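Local coordinates for regulatory protein BLAR1 (Bacillus licheniformis, PDB 1NRF), which probably senses beta-lactam antibiotics outside the cell through its extracellular C-terminal domain, the part described here, and signals their presence across the membrane, at residues 27-33 against 245-250; 72-78 against 119-123; 84-89 against 114-119; 166-170 against 180-184; 200-204 against 238-242. All blocks are in the same frame, centred on the assembly; numbering follows the deposited sequence.

Contact 1 of 5, residues 27-33 against 245-250; sequences FFDKFSA and EIALSI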
# COMPACT_ATOMS: atom_id res chain seq x y z
N PHE A 27 9.99 -18.36 -3.74
CA PHE A 27 10.19 -16.94 -4.00
C PHE A 27 10.37 -16.20 -2.68
O PHE A 27 11.10 -15.22 -2.60
CB PHE A 27 9.00 -16.37 -4.78
CG PHE A 27 8.93 -16.85 -6.19
CD1 PHE A 27 9.83 -16.40 -7.15
CD2 PHE A 27 7.98 -17.79 -6.57
CE1 PHE A 27 9.79 -16.87 -8.45
CE2 PHE A 27 7.93 -18.28 -7.87
CZ PHE A 27 8.83 -17.82 -8.81
N PHE A 28 9.70 -16.68 -1.64
CA PHE A 28 9.81 -16.08 -0.32
C PHE A 28 11.10 -16.57 0.35
O PHE A 28 11.76 -15.82 1.07
CB PHE A 28 8.59 -16.46 0.54
CG PHE A 28 7.32 -15.74 0.15
CD1 PHE A 28 6.80 -14.73 0.96
CD2 PHE A 28 6.66 -16.05 -1.04
CE1 PHE A 28 5.65 -14.04 0.60
CE2 PHE A 28 5.50 -15.36 -1.41
CZ PHE A 28 5.00 -14.36 -0.59
N ASP A 29 11.46 -17.82 0.09
CA ASP A 29 12.67 -18.43 0.64
C ASP A 29 13.92 -17.65 0.25
O ASP A 29 14.86 -17.54 1.04
CB ASP A 29 12.83 -19.87 0.13
CG ASP A 29 11.69 -20.77 0.55
OD1 ASP A 29 11.57 -21.86 -0.06
OD2 ASP A 29 10.94 -20.41 1.47
N LYS A 30 13.93 -17.12 -0.97
CA LYS A 30 15.08 -16.37 -1.48
C LYS A 30 15.47 -15.19 -0.60
O LYS A 30 16.62 -14.75 -0.62
CB LYS A 30 14.81 -15.86 -2.90
CG LYS A 30 14.65 -16.95 -3.96
CD LYS A 30 15.11 -16.48 -5.34
CE LYS A 30 14.26 -15.34 -5.91
NZ LYS A 30 12.91 -15.77 -6.38
N PHE A 31 14.51 -14.68 0.16
CA PHE A 31 14.76 -13.54 1.04
C PHE A 31 14.64 -13.92 2.51
O PHE A 31 14.43 -13.06 3.37
CB PHE A 31 13.79 -12.42 0.69
CG PHE A 31 14.00 -11.86 -0.68
CD1 PHE A 31 14.95 -10.86 -0.90
CD2 PHE A 31 13.33 -12.39 -1.78
CE1 PHE A 31 15.23 -10.41 -2.19
CE2 PHE A 31 13.60 -11.95 -3.07
CZ PHE A 31 14.56 -10.96 -3.27
N SER A 32 14.80 -15.21 2.79
CA SER A 32 14.71 -15.72 4.15
C SER A 32 13.46 -15.19 4.82
O SER A 32 13.46 -14.83 6.00
CB SER A 32 15.95 -15.30 4.95
OG SER A 32 17.12 -15.93 4.44
N ALA A 33 12.37 -15.15 4.05
CA ALA A 33 11.10 -14.63 4.56
C ALA A 33 9.93 -15.59 4.38
O ALA A 33 9.99 -16.55 3.61
CB ALA A 33 10.79 -13.31 3.87
N GLU A 245 10.38 -7.03 -4.14
CA GLU A 245 11.15 -7.95 -4.96
C GLU A 245 10.44 -9.29 -5.10
O GLU A 245 10.37 -9.84 -6.19
CB GLU A 245 12.55 -8.15 -4.38
CG GLU A 245 13.48 -6.96 -4.58
CD GLU A 245 14.90 -7.37 -4.98
OE1 GLU A 245 15.05 -8.12 -5.97
OE2 GLU A 245 15.87 -6.93 -4.31
N ILE A 246 9.90 -9.80 -4.00
CA ILE A 246 9.18 -11.07 -4.03
C ILE A 246 7.95 -10.96 -4.94
O ILE A 246 7.78 -11.76 -5.87
CB ILE A 246 8.71 -11.47 -2.62
CG1 ILE A 246 9.93 -11.79 -1.75
CG2 ILE A 246 7.77 -12.66 -2.70
CD1 ILE A 246 9.60 -12.05 -0.28
N ALA A 247 7.10 -9.98 -4.68
CA ALA A 247 5.90 -9.78 -5.49
C ALA A 247 6.26 -9.69 -6.97
O ALA A 247 5.59 -10.26 -7.82
CB ALA A 247 5.18 -8.51 -5.07
N LEU A 248 7.33 -8.96 -7.25
CA LEU A 248 7.81 -8.73 -8.60
C LEU A 248 8.33 -9.99 -9.31
O LEU A 248 8.11 -10.17 -10.50
CB LEU A 248 8.90 -7.65 -8.58
CG LEU A 248 8.56 -6.30 -9.23
CD1 LEU A 248 7.07 -6.00 -9.14
CD2 LEU A 248 9.38 -5.23 -8.54
N SER A 249 9.00 -10.87 -8.57
CA SER A 249 9.49 -12.10 -9.17
C SER A 249 8.28 -12.96 -9.48
O SER A 249 8.19 -13.55 -10.56
CB SER A 249 10.43 -12.83 -8.22
OG SER A 249 9.73 -13.36 -7.11
N ILE A 250 7.33 -13.01 -8.55
CA ILE A 250 6.13 -13.81 -8.78
C ILE A 250 5.34 -13.22 -9.94
O ILE A 250 4.86 -13.96 -10.79
CB ILE A 250 5.24 -13.87 -7.52
CG1 ILE A 250 6.00 -14.57 -6.39
CG2 ILE A 250 3.93 -14.61 -7.82
CD1 ILE A 250 5.24 -14.67 -5.09

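Contact 2 of 5, residues 72-78 against 119-123; sequences LALESGI and LDRQI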
# COMPACT_ATOMS: atom_id res chain seq x y z
N LEU A 72 -7.39 11.32 1.41
CA LEU A 72 -8.21 12.08 2.33
C LEU A 72 -7.71 13.52 2.33
O LEU A 72 -8.50 14.46 2.31
CB LEU A 72 -8.12 11.50 3.75
CG LEU A 72 -8.81 12.33 4.84
CD1 LEU A 72 -10.31 12.37 4.60
CD2 LEU A 72 -8.51 11.74 6.21
N ALA A 73 -6.38 13.69 2.35
CA ALA A 73 -5.78 15.02 2.36
C ALA A 73 -6.23 15.87 1.16
O ALA A 73 -6.52 17.06 1.31
CB ALA A 73 -4.26 14.90 2.37
N LEU A 74 -6.27 15.25 -0.01
CA LEU A 74 -6.70 15.95 -1.22
C LEU A 74 -8.19 16.29 -1.14
O LEU A 74 -8.61 17.42 -1.40
CB LEU A 74 -6.44 15.07 -2.45
CG LEU A 74 -4.96 14.85 -2.80
CD1 LEU A 74 -4.84 13.78 -3.89
CD2 LEU A 74 -4.34 16.18 -3.24
N GLU A 75 -9.00 15.29 -0.78
CA GLU A 75 -10.44 15.45 -0.66
C GLU A 75 -10.84 16.54 0.33
O GLU A 75 -11.93 17.12 0.21
CB GLU A 75 -11.07 14.13 -0.23
CG GLU A 75 -11.37 13.19 -1.39
CD GLU A 75 -12.51 13.70 -2.24
OE1 GLU A 75 -13.58 14.01 -1.65
OE2 GLU A 75 -12.36 13.80 -3.47
N SER A 76 -9.98 16.82 1.30
CA SER A 76 -10.24 17.83 2.33
C SER A 76 -9.75 19.22 1.92
O SER A 76 -10.10 20.21 2.56
CB SER A 76 -9.56 17.44 3.64
OG SER A 76 -10.27 16.41 4.30
N GLY A 77 -8.94 19.28 0.87
CA GLY A 77 -8.41 20.55 0.43
C GLY A 77 -7.13 20.89 1.17
O GLY A 77 -6.57 21.98 0.98
N ILE A 78 -6.66 19.97 2.01
CA ILE A 78 -5.42 20.18 2.76
C ILE A 78 -4.23 20.38 1.81
O ILE A 78 -3.27 21.06 2.15
CB ILE A 78 -5.11 18.99 3.71
CG1 ILE A 78 -6.27 18.81 4.70
CG2 ILE A 78 -3.82 19.24 4.46
CD1 ILE A 78 -6.63 20.06 5.47
N LEU A 119 0.13 15.75 7.90
CA LEU A 119 -1.02 15.85 7.01
C LEU A 119 -2.23 15.28 7.74
O LEU A 119 -3.34 15.81 7.66
CB LEU A 119 -0.75 15.05 5.73
CG LEU A 119 -1.15 15.61 4.36
CD1 LEU A 119 -0.68 17.04 4.20
CD2 LEU A 119 -0.54 14.73 3.27
N ASP A 120 -2.00 14.20 8.49
CA ASP A 120 -3.05 13.53 9.26
C ASP A 120 -3.45 14.36 10.48
O ASP A 120 -4.60 14.31 10.92
CB ASP A 120 -2.57 12.14 9.72
CG ASP A 120 -2.69 11.07 8.63
OD1 ASP A 120 -2.97 11.42 7.46
OD2 ASP A 120 -2.48 9.87 8.93
N ARG A 121 -2.50 15.10 11.03
CA ARG A 121 -2.75 15.94 12.20
C ARG A 121 -3.60 17.16 11.86
O ARG A 121 -4.33 17.67 12.70
CB ARG A 121 -1.42 16.39 12.81
CG ARG A 121 -0.63 15.27 13.49
CD ARG A 121 0.87 15.53 13.44
NE ARG A 121 1.64 14.54 14.19
CZ ARG A 121 2.96 14.40 14.10
NH1 ARG A 121 3.66 15.20 13.30
NH2 ARG A 121 3.59 13.50 14.84
N GLN A 122 -3.50 17.63 10.61
CA GLN A 122 -4.26 18.79 10.19
C GLN A 122 -5.73 18.40 10.06
O GLN A 122 -6.64 19.20 10.32
CB GLN A 122 -3.73 19.31 8.84
CG GLN A 122 -4.11 20.77 8.54
CD GLN A 122 -3.46 21.32 7.26
OE1 GLN A 122 -2.26 21.12 7.01
NE2 GLN A 122 -4.25 22.03 6.46
N ILE A 123 -5.98 17.15 9.67
CA ILE A 123 -7.34 16.66 9.51
C ILE A 123 -8.00 16.31 10.84
O ILE A 123 -9.20 16.52 11.01
CB ILE A 123 -7.36 15.44 8.56
CG1 ILE A 123 -6.85 15.87 7.18
CG2 ILE A 123 -8.77 14.87 8.43
CD1 ILE A 123 -6.77 14.76 6.17

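Contact 3 of 5, residues 84-89 against 114-119; sequences SHMTWD and WYFQKL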
# COMPACT_ATOMS: atom_id res chain seq x y z
N SER A 84 1.46 21.07 -3.04
CA SER A 84 1.51 20.04 -2.01
C SER A 84 2.85 20.14 -1.31
O SER A 84 3.20 19.29 -0.50
CB SER A 84 1.35 18.65 -2.63
OG SER A 84 2.45 18.33 -3.47
N HIS A 85 3.59 21.20 -1.63
CA HIS A 85 4.91 21.43 -1.04
C HIS A 85 4.80 21.62 0.47
O HIS A 85 3.83 22.19 0.96
CB HIS A 85 5.58 22.66 -1.67
CG HIS A 85 6.97 22.90 -1.18
ND1 HIS A 85 7.24 23.55 0.00
CD2 HIS A 85 8.17 22.50 -1.67
CE1 HIS A 85 8.55 23.55 0.22
NE2 HIS A 85 9.13 22.92 -0.79
N MET A 86 5.80 21.14 1.19
CA MET A 86 5.80 21.23 2.64
C MET A 86 7.24 21.32 3.15
O MET A 86 7.96 20.32 3.17
CB MET A 86 5.10 19.98 3.21
CG MET A 86 4.74 20.03 4.68
SD MET A 86 3.93 18.50 5.26
CE MET A 86 2.34 18.62 4.46
N THR A 87 7.66 22.52 3.55
CA THR A 87 9.02 22.71 4.05
C THR A 87 9.23 21.88 5.31
O THR A 87 8.32 21.69 6.11
CB THR A 87 9.30 24.20 4.39
OG1 THR A 87 9.20 24.99 3.20
CG2 THR A 87 10.69 24.37 4.99
N TRP A 88 10.45 21.37 5.48
CA TRP A 88 10.73 20.55 6.64
C TRP A 88 11.39 21.32 7.79
O TRP A 88 12.27 22.15 7.59
CB TRP A 88 11.59 19.34 6.23
CG TRP A 88 13.01 19.66 5.96
CD1 TRP A 88 13.49 20.51 5.02
CD2 TRP A 88 14.14 19.13 6.66
NE1 TRP A 88 14.87 20.55 5.08
CE2 TRP A 88 15.29 19.71 6.08
CE3 TRP A 88 14.30 18.23 7.72
CZ2 TRP A 88 16.58 19.41 6.52
CZ3 TRP A 88 15.58 17.93 8.15
CH2 TRP A 88 16.71 18.53 7.55
N ASP A 89 10.91 21.00 8.99
CA ASP A 89 11.38 21.61 10.23
C ASP A 89 12.88 21.87 10.18
O ASP A 89 13.33 23.00 10.05
CB ASP A 89 11.08 20.67 11.40
CG ASP A 89 9.84 19.83 11.18
OD1 ASP A 89 9.83 18.98 10.25
OD2 ASP A 89 8.86 20.03 11.93
N TRP A 114 6.98 11.91 8.05
CA TRP A 114 6.56 13.17 8.66
C TRP A 114 5.60 13.97 7.79
O TRP A 114 4.73 14.67 8.31
CB TRP A 114 7.77 14.05 9.05
CG TRP A 114 8.63 14.59 7.92
CD1 TRP A 114 9.86 14.14 7.54
CD2 TRP A 114 8.35 15.73 7.10
NE1 TRP A 114 10.38 14.94 6.55
CE2 TRP A 114 9.47 15.92 6.26
CE3 TRP A 114 7.27 16.62 6.99
CZ2 TRP A 114 9.55 16.97 5.33
CZ3 TRP A 114 7.34 17.66 6.06
CH2 TRP A 114 8.48 17.83 5.24
N TYR A 115 5.73 13.85 6.48
CA TYR A 115 4.86 14.57 5.54
C TYR A 115 3.39 14.20 5.70
O TYR A 115 2.53 15.07 5.81
CB TYR A 115 5.31 14.30 4.10
CG TYR A 115 4.48 15.01 3.06
CD1 TYR A 115 3.21 14.56 2.71
CD2 TYR A 115 4.97 16.16 2.43
CE1 TYR A 115 2.45 15.23 1.77
CE2 TYR A 115 4.22 16.84 1.48
CZ TYR A 115 2.97 16.37 1.16
OH TYR A 115 2.22 17.04 0.21
N PHE A 116 3.10 12.90 5.70
CA PHE A 116 1.73 12.44 5.83
C PHE A 116 1.24 12.58 7.26
O PHE A 116 0.05 12.81 7.50
CB PHE A 116 1.61 10.98 5.34
CG PHE A 116 1.96 10.82 3.89
CD1 PHE A 116 3.30 10.67 3.49
CD2 PHE A 116 0.98 10.91 2.90
CE1 PHE A 116 3.64 10.63 2.13
CE2 PHE A 116 1.31 10.87 1.55
CZ PHE A 116 2.64 10.73 1.16
N GLN A 117 2.16 12.47 8.21
CA GLN A 117 1.82 12.61 9.63
C GLN A 117 1.30 14.02 9.90
O GLN A 117 0.25 14.20 10.51
CB GLN A 117 3.06 12.34 10.49
CG GLN A 117 2.97 11.08 11.32
CD GLN A 117 4.30 10.71 11.95
OE1 GLN A 117 4.36 9.93 12.90
NE2 GLN A 117 5.38 11.27 11.42
N LYS A 118 2.05 15.03 9.45
CA LYS A 118 1.63 16.40 9.67
C LYS A 118 0.41 16.67 8.81
O LYS A 118 -0.28 17.68 8.99
CB LYS A 118 2.77 17.36 9.32
CG LYS A 118 4.05 17.13 10.16
CD LYS A 118 4.91 18.40 10.34
CE LYS A 118 5.54 18.91 9.05
NZ LYS A 118 6.44 20.10 9.26
N LEU A 119 0.13 15.75 7.90
CA LEU A 119 -1.02 15.85 7.01
C LEU A 119 -2.23 15.28 7.74
O LEU A 119 -3.34 15.81 7.66
CB LEU A 119 -0.75 15.05 5.73
CG LEU A 119 -1.15 15.61 4.36
CD1 LEU A 119 -0.68 17.04 4.20
CD2 LEU A 119 -0.54 14.73 3.27

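Contact 4 of 5, residues 166-170 against 180-184; sequences KKFYD and IETVK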
# COMPACT_ATOMS: atom_id res chain seq x y z
N LYS A 166 -8.86 -1.99 -5.39
CA LYS A 166 -9.70 -2.03 -6.58
C LYS A 166 -10.81 -0.99 -6.46
O LYS A 166 -11.15 -0.30 -7.43
CB LYS A 166 -10.33 -3.42 -6.78
CG LYS A 166 -11.26 -3.49 -8.00
CD LYS A 166 -11.90 -4.84 -8.16
CE LYS A 166 -12.98 -4.84 -9.25
NZ LYS A 166 -12.45 -4.69 -10.64
N LYS A 167 -11.38 -0.87 -5.26
CA LYS A 167 -12.42 0.13 -5.00
C LYS A 167 -11.85 1.54 -5.24
O LYS A 167 -12.57 2.44 -5.68
CB LYS A 167 -12.93 0.03 -3.56
CG LYS A 167 -13.92 -1.09 -3.35
CD LYS A 167 -14.81 -0.78 -2.19
CE LYS A 167 -15.81 -1.89 -1.96
NZ LYS A 167 -15.12 -3.17 -1.62
N PHE A 168 -10.57 1.71 -4.94
CA PHE A 168 -9.90 2.99 -5.14
C PHE A 168 -9.68 3.24 -6.63
O PHE A 168 -10.01 4.31 -7.16
CB PHE A 168 -8.55 2.99 -4.42
CG PHE A 168 -7.55 3.94 -5.02
CD1 PHE A 168 -6.57 3.48 -5.88
CD2 PHE A 168 -7.63 5.30 -4.75
CE1 PHE A 168 -5.67 4.36 -6.47
CE2 PHE A 168 -6.74 6.18 -5.34
CZ PHE A 168 -5.76 5.71 -6.20
N TYR A 169 -9.13 2.24 -7.30
CA TYR A 169 -8.85 2.29 -8.72
C TYR A 169 -10.12 2.57 -9.51
O TYR A 169 -10.13 3.46 -10.37
CB TYR A 169 -8.25 0.95 -9.17
CG TYR A 169 -7.84 0.90 -10.62
CD1 TYR A 169 -6.61 1.42 -11.03
CD2 TYR A 169 -8.69 0.37 -11.59
CE1 TYR A 169 -6.24 1.42 -12.37
CE2 TYR A 169 -8.33 0.36 -12.93
CZ TYR A 169 -7.10 0.88 -13.32
OH TYR A 169 -6.74 0.88 -14.64
N ASP A 170 -11.17 1.81 -9.23
CA ASP A 170 -12.47 1.96 -9.90
C ASP A 170 -13.25 3.17 -9.39
O ASP A 170 -14.19 3.63 -10.03
CB ASP A 170 -13.36 0.73 -9.68
CG ASP A 170 -12.80 -0.52 -10.33
OD1 ASP A 170 -11.86 -0.40 -11.14
OD2 ASP A 170 -13.33 -1.61 -10.04
N ILE A 180 -8.31 11.03 -7.33
CA ILE A 180 -8.00 9.63 -7.59
C ILE A 180 -6.79 9.60 -8.53
O ILE A 180 -5.80 8.91 -8.29
CB ILE A 180 -9.17 8.90 -8.31
CG1 ILE A 180 -10.43 8.90 -7.44
CG2 ILE A 180 -8.75 7.48 -8.68
CD1 ILE A 180 -10.30 8.09 -6.16
N GLU A 181 -6.90 10.35 -9.63
CA GLU A 181 -5.85 10.44 -10.64
C GLU A 181 -4.55 10.93 -10.02
O GLU A 181 -3.47 10.48 -10.41
CB GLU A 181 -6.28 11.39 -11.76
CG GLU A 181 -7.00 10.72 -12.91
CD GLU A 181 -7.74 11.72 -13.80
OE1 GLU A 181 -7.15 12.79 -14.12
OE2 GLU A 181 -8.89 11.44 -14.19
N THR A 182 -4.66 11.85 -9.07
CA THR A 182 -3.49 12.41 -8.39
C THR A 182 -2.79 11.35 -7.55
O THR A 182 -1.56 11.23 -7.58
CB THR A 182 -3.88 13.58 -7.47
OG1 THR A 182 -4.64 14.55 -8.21
CG2 THR A 182 -2.63 14.26 -6.93
N VAL A 183 -3.56 10.57 -6.79
CA VAL A 183 -2.98 9.52 -5.96
C VAL A 183 -2.42 8.42 -6.85
O VAL A 183 -1.43 7.76 -6.51
CB VAL A 183 -4.02 8.90 -4.99
CG1 VAL A 183 -3.44 7.68 -4.32
CG2 VAL A 183 -4.42 9.94 -3.95
N LYS A 184 -3.06 8.23 -8.01
CA LYS A 184 -2.63 7.21 -8.96
C LYS A 184 -1.24 7.53 -9.48
O LYS A 184 -0.40 6.65 -9.56
CB LYS A 184 -3.63 7.10 -10.12
CG LYS A 184 -4.71 6.07 -9.87
CD LYS A 184 -5.74 5.97 -11.00
CE LYS A 184 -6.67 4.77 -10.77
NZ LYS A 184 -7.74 4.61 -11.80

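Contact 5 of 5, residues 200-204 against 238-242; sequences KTGTS and AAGSS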
# COMPACT_ATOMS: atom_id res chain seq x y z
N LYS A 200 3.22 0.41 -3.68
CA LYS A 200 3.74 1.11 -2.51
C LYS A 200 4.23 0.13 -1.45
O LYS A 200 3.53 -0.83 -1.11
CB LYS A 200 2.66 2.03 -1.94
CG LYS A 200 3.20 3.38 -1.45
CD LYS A 200 3.50 3.34 0.03
CE LYS A 200 4.63 4.26 0.39
NZ LYS A 200 5.92 3.60 0.07
N THR A 201 5.43 0.38 -0.94
CA THR A 201 6.05 -0.48 0.07
C THR A 201 5.66 -0.10 1.49
O THR A 201 5.20 1.01 1.75
CB THR A 201 7.58 -0.41 0.03
OG1 THR A 201 7.99 0.95 0.25
CG2 THR A 201 8.12 -0.91 -1.28
N GLY A 202 5.90 -1.02 2.41
CA GLY A 202 5.62 -0.80 3.81
C GLY A 202 6.57 -1.63 4.65
O GLY A 202 6.83 -2.79 4.33
N THR A 203 7.12 -1.02 5.70
CA THR A 203 8.03 -1.73 6.59
C THR A 203 7.65 -1.48 8.05
O THR A 203 7.31 -0.37 8.43
CB THR A 203 9.49 -1.28 6.40
OG1 THR A 203 9.92 -1.58 5.07
CG2 THR A 203 10.40 -2.00 7.39
N SER A 204 7.72 -2.55 8.85
CA SER A 204 7.41 -2.48 10.27
C SER A 204 8.33 -3.40 11.06
O SER A 204 8.73 -4.45 10.56
CB SER A 204 5.95 -2.90 10.53
OG SER A 204 5.09 -1.78 10.53
N ALA A 238 15.23 -4.36 5.48
CA ALA A 238 14.38 -3.62 4.56
C ALA A 238 13.31 -4.56 4.02
O ALA A 238 13.36 -4.99 2.87
CB ALA A 238 15.20 -3.03 3.44
N ALA A 239 12.34 -4.88 4.87
CA ALA A 239 11.26 -5.78 4.52
C ALA A 239 10.42 -5.25 3.37
O ALA A 239 9.96 -6.01 2.53
CB ALA A 239 10.40 -6.04 5.73
N GLY A 240 10.23 -3.93 3.31
CA GLY A 240 9.43 -3.35 2.24
C GLY A 240 10.02 -3.63 0.87
O GLY A 240 9.30 -3.91 -0.08
N SER A 241 11.34 -3.55 0.77
CA SER A 241 12.03 -3.79 -0.49
C SER A 241 11.98 -5.26 -0.86
O SER A 241 11.71 -5.62 -1.99
CB SER A 241 13.50 -3.34 -0.39
OG SER A 241 13.60 -1.95 -0.14
N SER A 242 12.23 -6.11 0.13
CA SER A 242 12.22 -7.54 -0.09
C SER A 242 10.84 -8.03 -0.52
O SER A 242 10.73 -8.93 -1.36
CB SER A 242 12.68 -8.27 1.16
OG SER A 242 14.03 -7.95 1.44

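Contact 1 of 5, residues 27-33 against 245-250
The carbonyl O of Ile246, a residue whose side chain is wedged among Phe27, Phe28 and Phe31, is gripped by two donors of its own helix: Ile250 N at 3.0 Å, and the hydroxyl Ser249 OG at 2.8 Å. The second bond comes in at a C=O...O angle of 127°, tilted a little from the carbonyl plane. Ser249 chi1 (69°) sets OG between its backbone N and carbonyl carbon, from where it reaches Ile246 O; this bond occupies the hydroxyl where it lies beside Phe27. There Ser249 OG is only 3.0 Å from Phe27 CD1, an oblique approach to the ring and not a formal bond. Phe27 also leans its CG on Ile250 CG1. Phe28 comes in across Ile246 and offers a ring face: Ile246 CG2 sits over its centre, 3.8 Å from the centroid and 13° off the normal, a CH-pi contact that suits a branched aliphatic. Its CE2 also meets Ile250 CD1. The other branch of Ile246 serves Phe31, CG1 lying 3.5 Å from Phe31 CD2, while the far end of that ring rests on Glu245 CB. Ser32, with positive phi, is the C-prime residue of a Schellman motif that ends the N-terminal helix, and Phe28 O takes both Phe31 N and Ala33 N, from opposite faces of its plane. The first and last helices of the penicillin-binding-protein fold thus pack together on one face of its sheet, where Phe28 and Ile246 both touch Ile232 of strand 225-234. With polar bonds kept inside each segment, adhesion between them is essentially apolar and aromatic.

Contact 2 of 5, residues 72-78 against 119-123
With CG1 beside its backbone N (chi1 -62°) and CD1 extended beyond it, Ile123 sends its delta methyl straight at Leu72, whose CG stands anti to the backbone N (chi1 173°). The two side chains meet tip to tip, Ile123 CD1 lying 3.4 Å from Leu72 CG, and the gamma methyl Ile123 CG2 touches Leu72 CD2. Ala73 is small enough to let the second helix come near: its CB packs on Leu119 CG at 3.8 Å, and its CA lies beside Ile123 CD1. Helices 66-76 and 113-123 belong to the all-helical part of the penicillin-binding-protein fold; the axes of their short segments approach to 10.4 Å, with N-to-C directions 47° from parallel. Helix 66-76 ends in a Schellman motif at Gly77, whose positive phi is readily adopted by glycine, and the chain turns so that Ile78 faces the partner helix. There Ile78 crosses Ile123 obliquely, CG1 to CG1 at 3.9 Å, and puts CG2 against Leu119 CD1 at 3.8 Å. From the opposite direction comes the extended chain of Gln122, which lays its amide against the isoleucine methyls, NE2 being 3.2 Å from Ile78 CD1; a long residue with a polar end suits this exposed border, its amide flanking the methyls while staying near solvent. Leu72 also touches Leu128 and Tyr131 of helix 125-134, while the buried carboxylate of Asp120 is satisfied by Ser69 and Tyr148.

Contact 3 of 5, residues 84-89 against 114-119
Two polar links join the loop 84-89 to helix 113-123. Tyr115 OH donates to Ser84 O at 2.6 Å, in the carbonyl plane and on a lone pair, with a C=O...O angle of 133°; the tyrosine is long enough to span from the helix to the loop backbone. At the exposed end, Lys118 NZ and Asp89 OD2 form a long salt bridge of 3.6 Å. The sulfur contacts centre on Met86, a flexible apolar chain extended from the backbone (chi1 -168°) and bent only at its end, chi3 -71°. That bend carries CE over the centre of the Tyr115 ring, 4.0 Å from the centroid. Both rings make Met-aromatic contacts, but SD is over the Tyr115 face and only oblique to the indole, 3.6 Å from Trp114 CZ3. Helix 113-123 lies in the helical part of the penicillin-binding-protein fold, and the side chain of Tyr115 is about 10 Å from that of Ser63, the probable acylated serine. Among the remaining apolar contacts, Met86 CE touches Leu119 CD1 at 3.4 Å, and Trp88 CB leans obliquely on Trp114 CZ2. Met86 O faces the edge of the indole in its plane. Trp114 is further fixed by stacking with Tyr93 and by a hydrogen bond from NE1 to Trp98 O.

Contact 4 of 5, residues 166-170 against 180-184
Lys184 and Tyr169 cross at about a right angle, the lysine reaching over one face of the phenol ring. Its ammonium NZ stands 3.4 Å above the ring plane, displaced from the ring centre and 3.7 Å from the centroid, a cation-pi contact. The same NZ donates to Tyr169 O at 3.0 Å, tilted 17° from the carbonyl plane, and one residue thus receives the ammonium both through its ring and through its backbone. A straight chain beyond CG, all three outer torsions near 180°, gives the lysine this reach. On the way its CG passes Phe168 CZ at 3.8 Å, the chain running antiparallel alongside the phenylalanine, so the aliphatic part of lysine serves as apolar filling. Phe168 points its ring end between Val183 and Lys184: CZ lies 3.6 Å from Val183 CG1. Ile180 sets its branches beside Phe168, with CG2 3.7 Å from Phe168 O. Beyond the pair, Tyr169 OH bonds to Glu220, and its ring meets Tyr218 and Phe227 edge-to-face. Val183 touches Val67 and Leu74, and Ile180 touches Leu71, of helix 66-76. Helices 158-170 and 177-187, whose short segments run at 120° to each other, thus meet between the helical part and the central sheet of the penicillin-binding-protein fold.

Contact 5 of 5, residues 200-204 against 238-242
The strand carrying a Lys-Thr-Gly sequence, consistent with the K(T/S)G motif that lines the active site of penicillin-recognising proteins, meets here the N-terminal end of the last long helix. Gly202 and Gly240 have the nearest CA atoms, 4.8 Å apart, and Gly202 lies about 4 Å from the side chain of Ser63, the probable acylated serine. Thr203 makes the polar link: its OG1 accepts the N-H of Gly240 (N to OG1 3.0 Å), with a bent N-H...O angle of 133°. Placing OG1 beside the backbone N (chi1 -62°) directs the hydroxyl to the helix, where a first-turn amide still lacks a carbonyl of its own helix. Gly240 suits the spot because, lacking a side chain, its CA comes to 3.4 Å from Gly202 O and its N-H to Thr203 OG1. Thr201 adds a methyl, CG2 resting 3.4 Å from Gly240 O. Within the strand, Lys200 folds back so that NZ bonds to Thr201 O at 3.2 Å, and also to Ser111 OG; its side chain touches Ser63. Strand 195-205 pairs with strand 211-220 through Lys200 with Ile216, Gly202 with Trp214 and Ser204 with Ala212, while Ala239 touches His211, so helix 239-253 starts against this part of the sheet.

In the fold
From the N terminus, helix 25-29 opens contact 1, which closes only at helix 239-253; all the other contacts nest inside this long loop. Contact 2 opens at 72-78 and closes at 119-123, enclosing contact 3, with which it shares Leu119 and helix 113-123. Contact 4 follows in series and joins helices 158-170 and 177-187, between the helical part and the sheet, touching contact 2 where Leu74 packs on Thr182 and Val183. Contact 5 comes next, tying strand 195-205 to helix 239-253, the helix also used by contact 1; Phe31 and Ser242 touch there. Contacts 1 and 2 lie on opposite sides of the chain's centre, their centres 35 Å apart.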